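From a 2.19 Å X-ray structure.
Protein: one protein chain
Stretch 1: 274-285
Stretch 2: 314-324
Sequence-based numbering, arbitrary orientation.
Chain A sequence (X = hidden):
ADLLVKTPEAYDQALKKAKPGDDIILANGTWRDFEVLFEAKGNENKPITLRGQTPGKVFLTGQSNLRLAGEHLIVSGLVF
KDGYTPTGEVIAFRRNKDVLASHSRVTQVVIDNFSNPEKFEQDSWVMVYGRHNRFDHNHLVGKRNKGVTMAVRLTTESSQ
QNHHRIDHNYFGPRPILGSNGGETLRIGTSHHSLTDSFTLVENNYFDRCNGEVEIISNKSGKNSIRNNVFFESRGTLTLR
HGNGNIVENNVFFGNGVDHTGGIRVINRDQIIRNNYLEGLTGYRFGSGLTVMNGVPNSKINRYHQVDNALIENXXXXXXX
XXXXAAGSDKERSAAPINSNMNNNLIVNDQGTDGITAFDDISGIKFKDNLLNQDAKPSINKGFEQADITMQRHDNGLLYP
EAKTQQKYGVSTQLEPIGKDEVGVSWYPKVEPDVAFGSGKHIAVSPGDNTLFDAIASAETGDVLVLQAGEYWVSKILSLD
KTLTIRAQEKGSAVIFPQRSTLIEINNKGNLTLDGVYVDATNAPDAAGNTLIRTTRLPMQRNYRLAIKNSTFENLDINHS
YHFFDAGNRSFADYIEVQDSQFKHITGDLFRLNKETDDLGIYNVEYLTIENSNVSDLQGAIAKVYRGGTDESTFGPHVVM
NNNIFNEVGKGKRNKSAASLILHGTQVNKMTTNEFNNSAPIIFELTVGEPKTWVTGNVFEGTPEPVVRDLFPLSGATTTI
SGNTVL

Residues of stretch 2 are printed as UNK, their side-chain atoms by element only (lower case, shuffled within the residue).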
ATOM      1  N   ASN A 274      18.522 -41.405  16.846  1.00 20.49           N
ATOM      2  CA  ASN A 274      19.523 -40.800  17.720  1.00 22.77           C
ATOM      3  C   ASN A 274      19.391 -39.275  17.809  1.00 21.71           C
ATOM      4  O   ASN A 274      20.387 -38.570  17.935  1.00 23.01           O
ATOM      5  CB  ASN A 274      20.937 -41.190  17.277  1.00 21.71           C
ATOM      6  CG  ASN A 274      21.913 -41.155  18.419  1.00 24.72           C
ATOM      7  OD1 ASN A 274      21.576 -41.566  19.515  1.00 24.31           O
ATOM      8  ND2 ASN A 274      23.114 -40.623  18.186  1.00 24.39           N
ATOM      9  N   ASN A 275      18.174 -38.748  17.763  1.00 20.17           N
ATOM     10  CA  ASN A 275      17.935 -37.326  17.955  1.00 17.60           C
ATOM     11  C   ASN A 275      17.465 -37.026  19.379  1.00 20.49           C
ATOM     12  O   ASN A 275      16.702 -37.786  19.977  1.00 20.61           O
ATOM     13  CB  ASN A 275      16.892 -36.804  16.961  1.00 15.64           C
ATOM     14  CG  ASN A 275      17.296 -37.037  15.526  1.00 19.00           C
ATOM     15  OD1 ASN A 275      18.171 -36.347  14.986  1.00 22.11           O
ATOM     16  ND2 ASN A 275      16.661 -38.011  14.894  1.00 16.16           N
ATOM     17  N   TYR A 276      17.884 -35.872  19.891  1.00 21.14           N
ATOM     18  CA  TYR A 276      17.581 -35.439  21.248  1.00 21.23           C
ATOM     19  C   TYR A 276      16.691 -34.205  21.209  1.00 18.64           C
ATOM     20  O   TYR A 276      17.048 -33.205  20.578  1.00 18.89           O
ATOM     21  CB  TYR A 276      18.878 -35.145  22.011  1.00 16.01           C
ATOM     22  CG  TYR A 276      18.679 -34.674  23.429  1.00 21.43           C
ATOM     23  CD1 TYR A 276      18.435 -33.331  23.717  1.00 18.91           C
ATOM     24  CD2 TYR A 276      18.741 -35.569  24.481  1.00 18.96           C
ATOM     25  CE1 TYR A 276      18.269 -32.907  25.011  1.00 22.46           C
ATOM     26  CE2 TYR A 276      18.574 -35.160  25.772  1.00 20.34           C
ATOM     27  CZ  TYR A 276      18.338 -33.834  26.036  1.00 21.58           C
ATOM     28  OH  TYR A 276      18.190 -33.443  27.327  1.00 22.54           O
ATOM     29  N   LEU A 277      15.558 -34.269  21.912  1.00 18.20           N
ATOM     30  CA  LEU A 277      14.497 -33.265  21.859  1.00 19.66           C
ATOM     31  C   LEU A 277      14.069 -32.911  23.280  1.00 21.29           C
ATOM     32  O   LEU A 277      13.648 -33.787  24.043  1.00 20.30           O
ATOM     33  CB  LEU A 277      13.294 -33.778  21.050  1.00 17.77           C
ATOM     34  CG  LEU A 277      13.481 -34.144  19.569  1.00 20.82           C
ATOM     35  CD1 LEU A 277      14.088 -35.510  19.371  1.00 21.68           C
ATOM     36  CD2 LEU A 277      12.165 -34.064  18.808  1.00 22.67           C
ATOM     37  N   GLU A 278      14.165 -31.633  23.634  1.00 20.79           N
ATOM     38  CA  GLU A 278      13.914 -31.189  24.995  1.00 21.64           C
ATOM     39  C   GLU A 278      13.148 -29.879  24.997  1.00 21.04           C
ATOM     40  O   GLU A 278      13.498 -28.946  24.279  1.00 19.31           O
ATOM     41  CB  GLU A 278      15.222 -30.998  25.787  1.00 19.16           C
ATOM     42  CG  GLU A 278      15.004 -30.546  27.214  1.00 20.66           C
ATOM     43  CD  GLU A 278      16.300 -30.372  27.992  1.00 26.63           C
ATOM     44  OE1 GLU A 278      17.367 -30.792  27.498  1.00 29.20           O
ATOM     45  OE2 GLU A 278      16.252 -29.810  29.103  1.00 30.46           O
ATOM     46  N   GLY A 279      12.126 -29.816  25.844  1.00 23.80           N
ATOM     47  CA  GLY A 279      11.425 -28.582  26.156  1.00 22.10           C
ATOM     48  C   GLY A 279      10.700 -27.979  24.977  1.00 21.72           C
ATOM     49  O   GLY A 279      10.685 -26.750  24.828  1.00 24.17           O
ATOM     50  N   LEU A 280      10.097 -28.814  24.142  1.00 18.82           N
ATOM     51  CA  LEU A 280       9.408 -28.392  22.931  1.00 18.93           C
ATOM     52  C   LEU A 280       7.916 -28.298  23.199  1.00 19.69           C
ATOM     53  O   LEU A 280       7.306 -29.262  23.668  1.00 21.29           O
ATOM     54  CB  LEU A 280       9.664 -29.383  21.798  1.00 18.08           C
ATOM     55  CG  LEU A 280      11.135 -29.628  21.488  1.00 18.41           C
ATOM     56  CD1 LEU A 280      11.257 -30.627  20.352  1.00 20.91           C
ATOM     57  CD2 LEU A 280      11.770 -28.302  21.097  1.00 18.45           C
ATOM     58  N   THR A 281       7.329 -27.150  22.887  1.00 19.76           N
ATOM     59  CA  THR A 281       5.956 -26.878  23.268  1.00 21.30           C
ATOM     60  C   THR A 281       4.986 -26.897  22.103  1.00 22.46           C
ATOM     61  O   THR A 281       3.798 -26.673  22.318  1.00 24.83           O
ATOM     62  CB  THR A 281       5.855 -25.519  23.962  1.00 20.94           C
ATOM     63  OG1 THR A 281       6.096 -24.502  22.993  1.00 24.14           O
ATOM     64  CG2 THR A 281       6.889 -25.401  25.030  1.00 20.54           C
ATOM     65  N   GLY A 282       5.440 -27.142  20.890  1.00 23.41           N
ATOM     66  CA  GLY A 282       4.562 -26.985  19.748  1.00 21.91           C
ATOM     67  C   GLY A 282       3.574 -28.113  19.610  1.00 21.15           C
ATOM     68  O   GLY A 282       3.692 -29.156  20.247  1.00 23.73           O
ATOM     69  N   TYR A 283       2.605 -27.912  18.721  1.00 22.93           N
ATOM     70  CA  TYR A 283       1.561 -28.900  18.480  1.00 22.93           C
ATOM     71  C   TYR A 283       1.212 -28.916  16.997  1.00 21.46           C
ATOM     72  O   TYR A 283       1.690 -28.095  16.218  1.00 21.29           O
ATOM     73  CB  TYR A 283       0.312 -28.630  19.339  1.00 20.00           C
ATOM     74  CG  TYR A 283      -0.286 -27.253  19.185  1.00 25.05           C
ATOM     75  CD1 TYR A 283      -1.201 -26.980  18.178  1.00 24.41           C
ATOM     76  CD2 TYR A 283       0.064 -26.222  20.045  1.00 25.33           C
ATOM     77  CE1 TYR A 283      -1.751 -25.721  18.037  1.00 27.20           C
ATOM     78  CE2 TYR A 283      -0.476 -24.967  19.907  1.00 26.11           C
ATOM     79  CZ  TYR A 283      -1.385 -24.722  18.906  1.00 28.08           C
ATOM     80  OH  TYR A 283      -1.919 -23.464  18.781  1.00 34.26           O
ATOM     81  N   ARG A 284       0.354 -29.857  16.623  1.00 20.92           N
ATOM     82  CA  ARG A 284      -0.072 -30.105  15.238  1.00 22.73           C
ATOM     83  C   ARG A 284       1.190 -30.254  14.390  1.00 24.29           C
ATOM     84  O   ARG A 284       2.066 -31.050  14.749  1.00 23.52           O
ATOM     85  CB  ARG A 284      -1.051 -29.038  14.774  1.00 23.85           C
ATOM     86  CG  ARG A 284      -1.806 -29.457  13.517  1.00 25.48           C
ATOM     87  CD  ARG A 284      -3.104 -28.672  13.307  1.00 24.05           C
ATOM     88  NE  ARG A 284      -3.902 -29.297  12.250  1.00 25.11           N
ATOM     89  CZ  ARG A 284      -3.799 -29.020  10.955  1.00 25.62           C
ATOM     90  NH1 ARG A 284      -2.931 -28.105  10.525  1.00 24.61           N
ATOM     91  NH2 ARG A 284      -4.575 -29.650  10.084  1.00 23.54           N
ATOM     92  N   PHE A 285       1.336 -29.523  13.288  1.00 19.45           N
ATOM     93  CA  PHE A 285       2.518 -29.683  12.459  1.00 20.00           C
ATOM     94  C   PHE A 285       3.787 -29.153  13.130  1.00 21.58           C
ATOM     95  O   PHE A 285       4.886 -29.483  12.680  1.00 21.50           O
ATOM     96  CB  PHE A 285       2.310 -28.995  11.101  1.00 20.14           C
ATOM     97  CG  PHE A 285       1.165 -29.561  10.282  1.00 20.52           C
ATOM     98  CD1 PHE A 285       0.515 -30.728  10.663  1.00 17.52           C
ATOM     99  CD2 PHE A 285       0.760 -28.922   9.111  1.00 19.33           C
ATOM    100  CE1 PHE A 285      -0.527 -31.238   9.918  1.00 19.52           C
ATOM    101  CE2 PHE A 285      -0.266 -29.406   8.356  1.00 16.06           C
ATOM    102  CZ  PHE A 285      -0.927 -30.576   8.753  1.00 23.58           C
ATOM    103  N   UNK A 314      15.548 -42.151  19.805  1.00 21.93           N
ATOM    104  CA  UNK A 314      15.397 -40.743  20.108  1.00 19.31           C
ATOM    105  C   UNK A 314      15.031 -40.538  21.575  1.00 20.90           C
ATOM    106  O   UNK A 314      14.363 -41.365  22.203  1.00 20.74           O
ATOM    107  c   UNK A 314      14.344 -40.129  19.186  1.00 17.63           C
ATOM    108  o   UNK A 314      15.630 -39.775  17.207  1.00 22.57           O
ATOM    109  c   UNK A 314      14.676 -40.358  17.735  1.00 20.08           C
ATOM    110  n   UNK A 314      13.946 -41.256  17.096  1.00 18.21           N
ATOM    111  N   UNK A 315      15.486 -39.426  22.123  1.00 18.95           N
ATOM    112  CA  UNK A 315      15.173 -39.042  23.490  1.00 18.96           C
ATOM    113  C   UNK A 315      14.256 -37.835  23.452  1.00 19.00           C
ATOM    114  O   UNK A 315      14.549 -36.852  22.770  1.00 20.52           O
ATOM    115  c   UNK A 315      16.437 -38.716  24.278  1.00 19.28           C
ATOM    116  o   UNK A 315      17.180 -39.918  24.484  1.00 23.46           O
ATOM    117  c   UNK A 315      16.068 -38.076  25.616  1.00 22.07           C
ATOM    118  N   UNK A 316      13.144 -37.908  24.169  1.00 21.53           N
ATOM    119  CA  UNK A 316      12.171 -36.825  24.178  1.00 21.23           C
ATOM    120  C   UNK A 316      11.880 -36.469  25.626  1.00 21.95           C
ATOM    121  O   UNK A 316      11.198 -37.223  26.329  1.00 21.95           O
ATOM    122  c   UNK A 316      11.353 -38.948  21.644  1.00 21.64           C
ATOM    123  c   UNK A 316       9.884 -37.015  21.096  1.00 18.98           C
ATOM    124  c   UNK A 316      10.898 -37.221  23.425  1.00 21.02           C
ATOM    125  c   UNK A 316      11.089 -37.497  21.927  1.00 21.47           C
ATOM    126  N   UNK A 317      12.398 -35.325  26.070  1.00 20.92           N
ATOM    127  CA  UNK A 317      12.233 -34.857  27.440  1.00 19.42           C
ATOM    128  C   UNK A 317      11.316 -33.646  27.432  1.00 23.18           C
ATOM    129  O   UNK A 317      11.607 -32.647  26.759  1.00 25.80           O
ATOM    130  c   UNK A 317      13.579 -34.497  28.081  1.00 20.65           C
ATOM    131  c   UNK A 317      14.523 -35.643  28.008  1.00 20.94           C
ATOM    132  c   UNK A 317      13.374 -34.064  29.516  1.00 21.17           C
ATOM    133  N   UNK A 318      10.232 -33.721  28.207  1.00 23.30           N
ATOM    134  CA  UNK A 318       9.242 -32.645  28.308  1.00 23.87           C
ATOM    135  C   UNK A 318       8.851 -32.121  26.925  1.00 24.08           C
ATOM    136  O   UNK A 318       8.806 -30.916  26.677  1.00 22.31           O
ATOM    137  o   UNK A 318       9.360 -32.962  31.071  1.00 31.41           O
ATOM    138  n   UNK A 318      10.765 -31.260  31.401  1.00 28.05           N
ATOM    139  c   UNK A 318       9.745 -31.517  29.208  1.00 22.17           C
ATOM    140  c   UNK A 318       9.942 -31.973  30.649  1.00 28.39           C
ATOM    141  N   UNK A 319       8.602 -33.044  26.003  1.00 22.69           N
ATOM    142  CA  UNK A 319       8.064 -32.708  24.693  1.00 18.28           C
ATOM    143  C   UNK A 319       6.555 -32.802  24.839  1.00 23.00           C
ATOM    144  O   UNK A 319       6.020 -33.868  25.147  1.00 21.30           O
ATOM    145  c   UNK A 319       8.610 -33.636  23.601  1.00 20.66           C
ATOM    146  c   UNK A 319       7.885 -33.423  22.286  1.00 21.88           C
ATOM    147  c   UNK A 319      10.104 -33.377  23.413  1.00 17.88           C
ATOM    148  N   UNK A 320       5.870 -31.670  24.693  1.00 25.07           N
ATOM    149  CA  UNK A 320       4.468 -31.642  25.078  1.00 21.55           C
ATOM    150  C   UNK A 320       3.592 -32.411  24.101  1.00 19.95           C
ATOM    151  O   UNK A 320       2.593 -32.996  24.518  1.00 22.98           O
ATOM    152  c   UNK A 320       4.787 -29.471  26.319  1.00 25.75           C
ATOM    153  c   UNK A 320       4.323 -28.053  26.604  1.00 31.64           C
ATOM    154  o   UNK A 320       3.290 -27.609  26.050  1.00 32.21           O
ATOM    155  c   UNK A 320       3.995 -30.197  25.233  1.00 22.09           C
ATOM    156  o   UNK A 320       5.006 -27.381  27.409  1.00 41.63           O
ATOM    157  N   UNK A 321       3.942 -32.460  22.817  1.00 19.98           N
ATOM    158  CA  UNK A 321       3.079 -33.141  21.859  1.00 19.75           C
ATOM    159  C   UNK A 321       3.876 -34.061  20.945  1.00 23.71           C
ATOM    160  O   UNK A 321       4.813 -33.623  20.269  1.00 21.82           O
ATOM    161  c   UNK A 321       1.313 -31.336  21.890  1.00 20.99           C
ATOM    162  n   UNK A 321       0.265 -29.868  23.136  1.00 23.38           N
ATOM    163  c   UNK A 321      -0.518 -30.925  23.043  1.00 20.72           C
ATOM    164  c   UNK A 321       1.418 -30.101  22.427  1.00 20.98           C
ATOM    165  n   UNK A 321       0.095 -31.828  22.301  1.00 23.04           N
ATOM    166  c   UNK A 321       2.262 -32.132  21.051  1.00 21.66           C
ATOM    167  N   UNK A 322       3.488 -35.334  20.936  1.00 18.44           N
ATOM    168  CA  UNK A 322       3.912 -36.320  19.956  1.00 23.33           C
ATOM    169  C   UNK A 322       2.648 -36.737  19.227  1.00 23.72           C
ATOM    170  O   UNK A 322       1.761 -37.348  19.831  1.00 26.86           O
ATOM    171  c   UNK A 322       5.895 -37.167  21.301  1.00 22.39           C
ATOM    172  c   UNK A 322       4.808 -38.628  19.568  1.00 22.01           C
ATOM    173  c   UNK A 322       6.473 -38.333  22.107  1.00 21.52           C
ATOM    174  c   UNK A 322       4.586 -37.541  20.603  1.00 22.44           C
ATOM    175  N   UNK A 323       2.550 -36.431  17.938  1.00 22.22           N
ATOM    176  CA  UNK A 323       1.283 -36.566  17.237  1.00 23.67           C
ATOM    177  C   UNK A 323       1.428 -37.513  16.057  1.00 24.46           C
ATOM    178  O   UNK A 323       2.256 -37.292  15.166  1.00 26.20           O
ATOM    179  c   UNK A 323       0.762 -35.192  16.828  1.00 19.85           C
ATOM    180  n   UNK A 323      -0.904 -32.578  18.942  1.00 24.42           N
ATOM    181  o   UNK A 323      -0.761 -32.791  16.719  1.00 25.74           O
ATOM    182  c   UNK A 323      -0.433 -33.154  17.843  1.00 24.31           C
ATOM    183  c   UNK A 323       0.550 -34.310  18.055  1.00 21.49           C
ATOM    184  N   UNK A 324       0.627 -38.575  16.061  1.00 23.96           N
ATOM    185  CA  UNK A 324       0.623 -39.567  15.000  1.00 19.88           C
ATOM    186  C   UNK A 324      -0.626 -39.382  14.155  1.00 24.36           C
ATOM    187  O   UNK A 324      -1.696 -39.049  14.673  1.00 19.72           O
ATOM    188  c   UNK A 324       2.853 -41.797  18.554  1.00 23.50           C
ATOM    189  c   UNK A 324       3.129 -41.397  15.847  1.00 24.19           C
ATOM    190  c   UNK A 324       4.095 -41.897  17.982  1.00 20.70           C
ATOM    191  c   UNK A 324       4.239 -41.696  16.631  1.00 23.01           C
ATOM    192  c   UNK A 324       1.746 -41.491  17.772  1.00 24.21           C
ATOM    193  c   UNK A 324       0.664 -40.990  15.569  1.00 21.45           C
ATOM    194  c   UNK A 324       1.872 -41.279  16.419  1.00 23.94           C
TER
HETATM  195  O   HOH W   1       5.721 -30.488  21.490  1.00 17.86           O
HETATM  196  O   HOH W   2       1.645 -26.664  24.194  1.00 31.30           O

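Position 314 carries two side-chain carbons, the second bearing one oxygen and one nitrogen, a short amide. Its oxygen lies 2.8 Å from Asn 275 N and 3.1 Å from Asn 275 ND2 and accepts a hydrogen bond from each. The residue is Asn 314, whose CA is nearest Asn 274 CA across the stretches (4.8 Å), while its OD1 takes both hydrogen bonds from Asn 275.

At position 315 a single carbon carries one oxygen and one carbon, a β-branched hydroxyl residue. The terminal carbon sits 3.8 Å from Tyr 276 CD2, approaching the ring obliquely. This is Thr 315, whose backbone N donates to Asn 275 O (3.0 Å) and whose O accepts from Leu 277 N (2.9 Å).

Four carbons forked at the second mark position 316 as Leu 316. Its side chain shares a face of the sheet with Leu 277, the two CD2 atoms 4.4 Å apart.

Position 317 has one carbon carrying two more, with no heteroatom, and its CB lies 4.3 Å from Glu 278 CG. It is Val 317, on the same face as Tyr 276 and Glu 278; its N donates to Leu 277 O at 2.8 Å.

Position 318 again shows two carbons and a terminal oxygen and nitrogen. Its side chain stays at the margin of the contact, and its polar ends bond elsewhere in the structure. Asn 318 has positive phi, as does Gly 279 beside it.

The three-carbon fork at position 319 packs 4.0 Å from Leu 277 CB and 4.3 Å from Leu 280 CD1, fitting Val 319, whose CG2 makes both contacts.

Three carbons ending in two oxygens identify position 320 as Glu 320. OE2 is 3.6 Å from Thr 281 CG2, and a water bridges OE1 to Thr 281 O.

At position 321 one carbon leads to a five-membered ring of three carbons and two nitrogens: His 321. Tyr 283 CB lies over one ring face, 3.9 Å from the centroid, while Gly 282 O approaches the edge, 3.3 Å from CD2.

Position 322 has four carbons forked at the first, one arm longer; Ile 322 points away and touches nothing here.

Three carbons, an oxygen and a nitrogen make position 323 Gln 323, with OE1 3.1 Å from Arg 284 N.

Position 324, one carbon and a six-carbon ring, is Phe 324, out of reach.

The contact is a parallel ladder, its backbone hydrogen bonds running from Asn 275 to Gly 279. Beyond it, Glu 320 N still donates to Leu 280 O (3.0 Å), and a second water links His 321 N with Leu 280 O and Gly 282 O.

Stretch 2 314-324: NTLVNVEHIQF
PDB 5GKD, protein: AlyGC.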